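Suppressor of fused family protein (Neisseria gonorrhoeae, PDB 3K5J) is of unknown function but resembles the N-terminal domain of human Suppressor of fused and may act by binding other proteins. Local coordinates at residues D94-G99 and F117-P122; G64-I69 and V135-L140. All blocks are in the same frame, centred on the assembly; numbering follows the deposited sequence. Where two conformers were deposited one is given.

How the interactions relate
From the N terminus, the chain first enters interaction 2 at strand 65-71, just after helix 60-63. It then runs through helix 77-91 into the loop 94-99, the first half of interaction 1. Strand 101-103 follows, and the chain returns on strand 116-120, whose end closes interaction 1 over 17 intervening residues. Strand 135-143 then pairs with strand 65-71 and closes the larger loop of interaction 2, so the loop of interaction 1 falls within that of interaction 2. The two meet directly. Strand 116-120 is the antiparallel neighbour of strand 135-143, with Ser-120 bonded to Trp-139, and side-chain bonds join the loop 94-99 to strand 65-71.

Interaction 1: D94-G99 and F117-P122; sequences DQFQLG and FLISLP
Ile-119 carries most of this contact with the loop residues 96-98, which joins a loop to a sheet strand of the Sufu-like fold. Its CG1 is anti to the carbonyl carbon (chi1 -61°) and is the branch that carries CD1 to Phe-96. There CD1 of Ile-119 lies 3.7 Å from CA of Phe-96, while the Phe-96 ring is farther off, with CD2 4.2 Å from Ile-119 CD1. CB of Ile-119 lies 3.6 Å from O of Gln-97, and CG2 approaches CA of Leu-98. A nearly straight backbone bond runs from Gly-99 N to Ile-119 O, 3.0 Å long with 166° at the hydrogen.

Leu-98 points its CB away, but its end comes back to the backbone where the strand ends, at Ser-120 and Leu-121. CD2 of Leu-98 rests 3.5 Å from N of Leu-121. Its other methyl, CD1, meets CD2 of Leu-121 at 3.7 Å, and these two side chains cross at about a right angle. CD1 of Leu-118 approaches O of Gly-99.

Farther out, Phe-96 packs on Leu-85 and Ala-88 of helix 77-91. Lys-100 continues the backbone pairing with Ile-119, which leads the loop into strand 101-103. The side chain of Gln-97 reaches back along the chain, where its NE2 is hydrogen-bonded to Pro-93 O.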
loop_
_atom_site.group_PDB
_atom_site.type_symbol
_atom_site.label_atom_id
_atom_site.label_comp_id
_atom_site.label_asym_id
_atom_site.label_seq_id
_atom_site.Cartn_x
_atom_site.Cartn_y
_atom_site.Cartn_z
ATOM N N ASP A 94 6.239 11.354 -9.812
ATOM C CA ASP A 94 5.100 11.334 -10.725
ATOM C C ASP A 94 4.512 9.936 -10.868
ATOM O O ASP A 94 3.340 9.802 -11.256
ATOM C CB ASP A 94 5.478 11.866 -12.139
ATOM C CG ASP A 94 5.891 13.313 -12.154
ATOM O OD1 ASP A 94 5.825 14.021 -11.147
ATOM O OD2 ASP A 94 6.304 13.763 -13.249
ATOM N N GLN A 95 5.304 8.902 -10.581
ATOM C CA GLN A 95 4.792 7.540 -10.721
ATOM C C GLN A 95 4.087 7.044 -9.467
ATOM O O GLN A 95 3.553 5.930 -9.452
ATOM C CB GLN A 95 5.901 6.566 -11.106
ATOM C CG GLN A 95 6.544 6.919 -12.451
ATOM C CD GLN A 95 5.532 7.141 -13.543
ATOM O OE1 GLN A 95 4.628 6.325 -13.743
ATOM N NE2 GLN A 95 5.658 8.262 -14.241
ATOM N N PHE A 96 4.045 7.881 -8.436
ATOM C CA PHE A 96 3.446 7.454 -7.158
ATOM C C PHE A 96 2.240 8.314 -6.808
ATOM O O PHE A 96 2.098 8.843 -5.723
ATOM C CB PHE A 96 4.526 7.418 -6.064
ATOM C CG PHE A 96 5.413 6.239 -6.218
ATOM C CD1 PHE A 96 6.491 6.257 -7.068
ATOM C CD2 PHE A 96 5.081 5.068 -5.580
ATOM C CE1 PHE A 96 7.277 5.130 -7.246
ATOM C CE2 PHE A 96 5.826 3.942 -5.733
ATOM C CZ PHE A 96 6.901 3.937 -6.596
ATOM N N GLN A 97 1.362 8.407 -7.785
ATOM C CA GLN A 97 0.153 9.189 -7.681
ATOM C C GLN A 97 -1.054 8.287 -7.839
ATOM O O GLN A 97 -0.934 7.183 -8.398
ATOM C CB GLN A 97 0.161 10.300 -8.754
ATOM C CG GLN A 97 1.347 11.214 -8.691
ATOM C CD GLN A 97 1.459 11.999 -7.396
ATOM O OE1 GLN A 97 0.447 12.322 -6.730
ATOM N NE2 GLN A 97 2.677 12.298 -7.015
ATOM N N LEU A 98 -2.227 8.733 -7.353
ATOM C CA LEU A 98 -3.459 7.970 -7.580
ATOM C C LEU A 98 -3.603 7.578 -9.033
ATOM O O LEU A 98 -3.412 8.429 -9.930
ATOM C CB LEU A 98 -4.729 8.758 -7.241
ATOM C CG LEU A 98 -5.193 8.739 -5.836
ATOM C CD1 LEU A 98 -6.316 9.772 -5.715
ATOM C CD2 LEU A 98 -5.608 7.360 -5.354
ATOM N N GLY A 99 -3.982 6.341 -9.248
ATOM C CA GLY A 99 -4.247 5.789 -10.562
ATOM C C GLY A 99 -3.030 5.260 -11.274
ATOM O O GLY A 99 -3.158 4.680 -12.343
ATOM N N PHE A 117 0.861 -3.238 -7.953
ATOM C CA PHE A 117 -0.206 -2.566 -7.217
ATOM C C PHE A 117 -0.805 -1.474 -8.083
ATOM O O PHE A 117 -0.112 -0.871 -8.864
ATOM C CB PHE A 117 0.346 -1.862 -5.965
ATOM C CG PHE A 117 0.992 -2.769 -4.928
ATOM C CD1 PHE A 117 0.270 -3.787 -4.294
ATOM C CD2 PHE A 117 2.280 -2.509 -4.480
ATOM C CE1 PHE A 117 0.833 -4.542 -3.299
ATOM C CE2 PHE A 117 2.849 -3.275 -3.496
ATOM C CZ PHE A 117 2.125 -4.296 -2.903
ATOM N N LEU A 118 -2.082 -1.240 -7.885
ATOM C CA LEU A 118 -2.769 -0.043 -8.354
ATOM C C LEU A 118 -2.966 0.911 -7.181
ATOM O O LEU A 118 -3.553 0.533 -6.168
ATOM C CB LEU A 118 -4.130 -0.367 -8.926
ATOM C CG LEU A 118 -5.020 0.797 -9.420
ATOM C CD1 LEU A 118 -4.321 1.602 -10.537
ATOM C CD2 LEU A 118 -6.446 0.342 -9.798
ATOM N N ILE A 119 -2.411 2.112 -7.296
ATOM C CA ILE A 119 -2.507 3.136 -6.219
ATOM C C ILE A 119 -3.953 3.631 -6.227
ATOM O O ILE A 119 -4.425 4.196 -7.222
ATOM C CB ILE A 119 -1.502 4.283 -6.397
ATOM C CG1 ILE A 119 -0.059 3.739 -6.369
ATOM C CG2 ILE A 119 -1.739 5.315 -5.304
ATOM C CD1 ILE A 119 1.025 4.717 -6.687
ATOM N N SER A 120 -4.644 3.358 -5.136
ATOM C CA SER A 120 -6.080 3.547 -5.011
ATOM C C SER A 120 -6.506 4.362 -3.800
ATOM O O SER A 120 -5.769 4.448 -2.814
ATOM C CB SER A 120 -6.752 2.181 -4.941
ATOM O OG SER A 120 -6.411 1.363 -6.052
ATOM N N LEU A 121 -7.705 4.927 -3.864
ATOM C CA LEU A 121 -8.299 5.490 -2.667
ATOM C C LEU A 121 -8.565 4.347 -1.674
ATOM O O LEU A 121 -8.708 3.182 -2.079
ATOM C CB LEU A 121 -9.582 6.230 -2.992
ATOM C CG LEU A 121 -9.437 7.488 -3.812
ATOM C CD1 LEU A 121 -10.785 8.040 -4.270
ATOM C CD2 LEU A 121 -8.575 8.567 -3.085
ATOM N N PRO A 122 -8.611 4.653 -0.367
ATOM C CA PRO A 122 -8.614 3.580 0.670
ATOM C C PRO A 122 -10.042 3.077 0.918
ATOM O O PRO A 122 -10.590 3.218 2.012
ATOM C CB PRO A 122 -7.994 4.295 1.878
ATOM C CG PRO A 122 -8.429 5.719 1.718
ATOM C CD PRO A 122 -8.284 5.965 0.225
#

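Interaction 2: G64-I69 and V135-L140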
loop_
_atom_site.group_PDB
_atom_site.type_symbol
_atom_site.label_atom_id
_atom_site.label_comp_id
_atom_site.label_asym_id
_atom_site.label_seq_id
_atom_site.Cartn_x
_atom_site.Cartn_y
_atom_site.Cartn_z
ATOM N N GLY A 64 3.236 14.139 -0.157
ATOM C CA GLY A 64 1.883 14.454 0.262
ATOM C C GLY A 64 0.955 13.252 0.525
ATOM O O GLY A 64 -0.230 13.409 0.835
ATOM N N GLN A 65 1.525 12.044 0.407
ATOM C CA GLN A 65 0.775 10.823 0.669
ATOM C C GLN A 65 1.730 9.725 1.189
ATOM O O GLN A 65 2.924 9.743 0.912
ATOM C CB GLN A 65 -0.030 10.323 -0.543
ATOM C CG GLN A 65 0.821 10.219 -1.818
ATOM C CD GLN A 65 0.527 11.265 -2.856
ATOM O OE1 GLN A 65 -0.060 12.304 -2.549
ATOM N NE2 GLN A 65 0.979 11.021 -4.086
ATOM N N GLU A 66 1.114 8.821 1.932
ATOM C CA GLU A 66 1.678 7.544 2.340
ATOM C C GLU A 66 0.897 6.428 1.659
ATOM O O GLU A 66 -0.153 6.678 1.046
ATOM C CB GLU A 66 1.562 7.362 3.844
ATOM C CG GLU A 66 2.259 8.404 4.692
ATOM C CD GLU A 66 3.771 8.485 4.630
ATOM O OE1 GLU A 66 4.407 7.588 4.028
ATOM O OE2 GLU A 66 4.327 9.487 5.183
ATOM N N PHE A 67 1.397 5.196 1.807
ATOM C CA PHE A 67 0.834 4.034 1.131
ATOM C C PHE A 67 0.651 2.889 2.134
ATOM O O PHE A 67 1.436 2.744 3.083
ATOM C CB PHE A 67 1.759 3.587 0.005
ATOM C CG PHE A 67 1.992 4.651 -1.034
ATOM C CD1 PHE A 67 1.020 4.903 -2.001
ATOM C CD2 PHE A 67 3.074 5.491 -0.965
ATOM C CE1 PHE A 67 1.201 5.907 -2.913
ATOM C CE2 PHE A 67 3.223 6.534 -1.876
ATOM C CZ PHE A 67 2.293 6.744 -2.835
ATOM N N PHE A 68 -0.345 2.031 1.922
ATOM C CA PHE A 68 -0.504 0.866 2.766
ATOM C C PHE A 68 -0.898 -0.373 1.983
ATOM O O PHE A 68 -1.528 -0.296 0.920
ATOM C CB PHE A 68 -1.510 1.109 3.923
ATOM C CG PHE A 68 -2.897 1.375 3.494
ATOM C CD1 PHE A 68 -3.785 0.305 3.341
ATOM C CD2 PHE A 68 -3.355 2.648 3.282
ATOM C CE1 PHE A 68 -5.088 0.526 2.921
ATOM C CE2 PHE A 68 -4.663 2.859 2.887
ATOM C CZ PHE A 68 -5.534 1.811 2.696
ATOM N N ILE A 69 -0.548 -1.519 2.562
ATOM C CA ILE A 69 -0.825 -2.863 2.027
ATOM C C ILE A 69 -1.684 -3.596 3.055
ATOM O O ILE A 69 -1.340 -3.593 4.267
ATOM C CB ILE A 69 0.478 -3.644 1.782
ATOM C CG1 ILE A 69 1.368 -2.957 0.753
ATOM C CG2 ILE A 69 0.180 -5.100 1.386
ATOM C CD1 ILE A 69 2.851 -3.344 0.774
ATOM N N VAL A 135 -1.724 15.357 4.510
ATOM C CA VAL A 135 -1.273 14.083 3.977
ATOM C C VAL A 135 -2.403 13.100 3.779
ATOM O O VAL A 135 -3.293 12.969 4.612
ATOM C CB VAL A 135 -0.180 13.489 4.905
ATOM C CG1 VAL A 135 0.266 12.119 4.488
ATOM C CG2 VAL A 135 1.064 14.450 4.980
ATOM N N ARG A 136 -2.348 12.376 2.670
ATOM C CA ARG A 136 -3.328 11.348 2.409
ATOM C C ARG A 136 -2.734 9.951 2.480
ATOM O O ARG A 136 -1.528 9.789 2.402
ATOM C CB ARG A 136 -3.883 11.596 1.022
ATOM C CG ARG A 136 -4.638 12.933 0.913
ATOM C CD ARG A 136 -5.037 13.239 -0.522
ATOM N NE ARG A 136 -6.209 12.472 -0.908
ATOM C CZ ARG A 136 -6.687 12.458 -2.157
ATOM N NH1 ARG A 136 -6.056 13.069 -3.163
ATOM N NH2 ARG A 136 -7.794 11.811 -2.395
ATOM N N PHE A 137 -3.592 8.958 2.678
ATOM C CA PHE A 137 -3.202 7.545 2.790
ATOM C C PHE A 137 -3.861 6.759 1.675
ATOM O O PHE A 137 -5.094 6.631 1.627
ATOM C CB PHE A 137 -3.612 6.991 4.156
ATOM C CG PHE A 137 -2.727 7.536 5.260
ATOM C CD1 PHE A 137 -2.912 8.817 5.766
ATOM C CD2 PHE A 137 -1.698 6.768 5.755
ATOM C CE1 PHE A 137 -2.026 9.349 6.655
ATOM C CE2 PHE A 137 -0.818 7.296 6.696
ATOM C CZ PHE A 137 -1.007 8.578 7.159
ATOM N N PHE A 138 -3.033 6.294 0.756
ATOM C CA PHE A 138 -3.480 5.551 -0.411
ATOM C C PHE A 138 -3.211 4.058 -0.267
ATOM O O PHE A 138 -2.223 3.632 0.320
ATOM C CB PHE A 138 -2.817 6.076 -1.722
ATOM C CG PHE A 138 -3.167 7.487 -2.093
ATOM C CD1 PHE A 138 -4.314 8.108 -1.648
ATOM C CD2 PHE A 138 -2.278 8.217 -2.841
ATOM C CE1 PHE A 138 -4.599 9.396 -2.050
ATOM C CE2 PHE A 138 -2.555 9.538 -3.209
ATOM C CZ PHE A 138 -3.720 10.106 -2.788
ATOM N N TRP A 139 -4.095 3.274 -0.879
ATOM C CA TRP A 139 -4.082 1.813 -0.838
ATOM C C TRP A 139 -3.328 1.235 -2.025
ATOM O O TRP A 139 -3.593 1.566 -3.184
ATOM C CB TRP A 139 -5.533 1.353 -0.868
ATOM C CG TRP A 139 -5.790 -0.078 -0.849
ATOM C CD1 TRP A 139 -5.021 -1.044 -0.299
ATOM C CD2 TRP A 139 -6.987 -0.718 -1.281
ATOM N NE1 TRP A 139 -5.638 -2.265 -0.386
ATOM C CE2 TRP A 139 -6.855 -2.090 -0.984
ATOM C CE3 TRP A 139 -8.152 -0.281 -1.906
ATOM C CZ2 TRP A 139 -7.859 -3.010 -1.260
ATOM C CZ3 TRP A 139 -9.137 -1.191 -2.203
ATOM C CH2 TRP A 139 -8.988 -2.531 -1.876
ATOM N N LEU A 140 -2.340 0.404 -1.728
ATOM C CA LEU A 140 -1.649 -0.405 -2.723
ATOM C C LEU A 140 -2.452 -1.713 -2.948
ATOM O O LEU A 140 -2.296 -2.682 -2.211
ATOM C CB LEU A 140 -0.234 -0.687 -2.247
ATOM C CG LEU A 140 0.707 0.509 -2.147
ATOM C CD1 LEU A 140 2.005 0.158 -1.468
ATOM C CD2 LEU A 140 0.915 1.170 -3.495
#
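Phe-68 has its CG between the backbone N and the carbonyl carbon (chi1 64°), and its ring ends beside Trp-139. Trp-139 has its CG anti to the backbone N, which sets CG and CD1 beside CE1 of Phe-68, with CD1 3.6 Å from CE1. Both residues lie on one face of a parallel strand pair, 65-69 with 135-140, in the mixed sheet of the Sufu-like fold. CA of Trp-139 sits over one face of the Phe-68 ring, 4.0 Å from its centroid, as a CH-pi contact. The Phe-68 ring and the five-membered indole ring are almost parallel, but offset so far that there is little face-to-face stacking. On the same face, CB of Glu-66 lies 3.7 Å from CE2 of Phe-137, the two side chains side by side.

The other face holds Gln-65, Phe-67, Arg-136 and Phe-138. The amide of Gln-65 lies obliquely against the Phe-138 ring, CD to CE2 3.6 Å. CE1 of Phe-138 in turn lies over the centre of the Arg-136 guanidinium. CB of Phe-67 meets CD1 of Leu-140 at 3.7 Å.

The polar ends are bound from outside the pair. The buried carboxylate of Glu-66 is hydrogen-bonded to the hydroxyls of Ser-56 and Tyr-4 and to the backbone N of Gly-58 and Gly-60; the two N-H donors would be consistent with a charged carboxylate. Arg-136 makes a salt bridge with Glu-130. Gln-65 NE2 donates to Phe-96 O and Gln-97 OE1, tying this face to the loop 94-99.

Five backbone bonds alternate between the strands. Among them, Phe-138 N to Glu-66 O is 2.9 Å long and almost straight at 177°, whereas Phe-68 N to Phe-138 O bends to 143°.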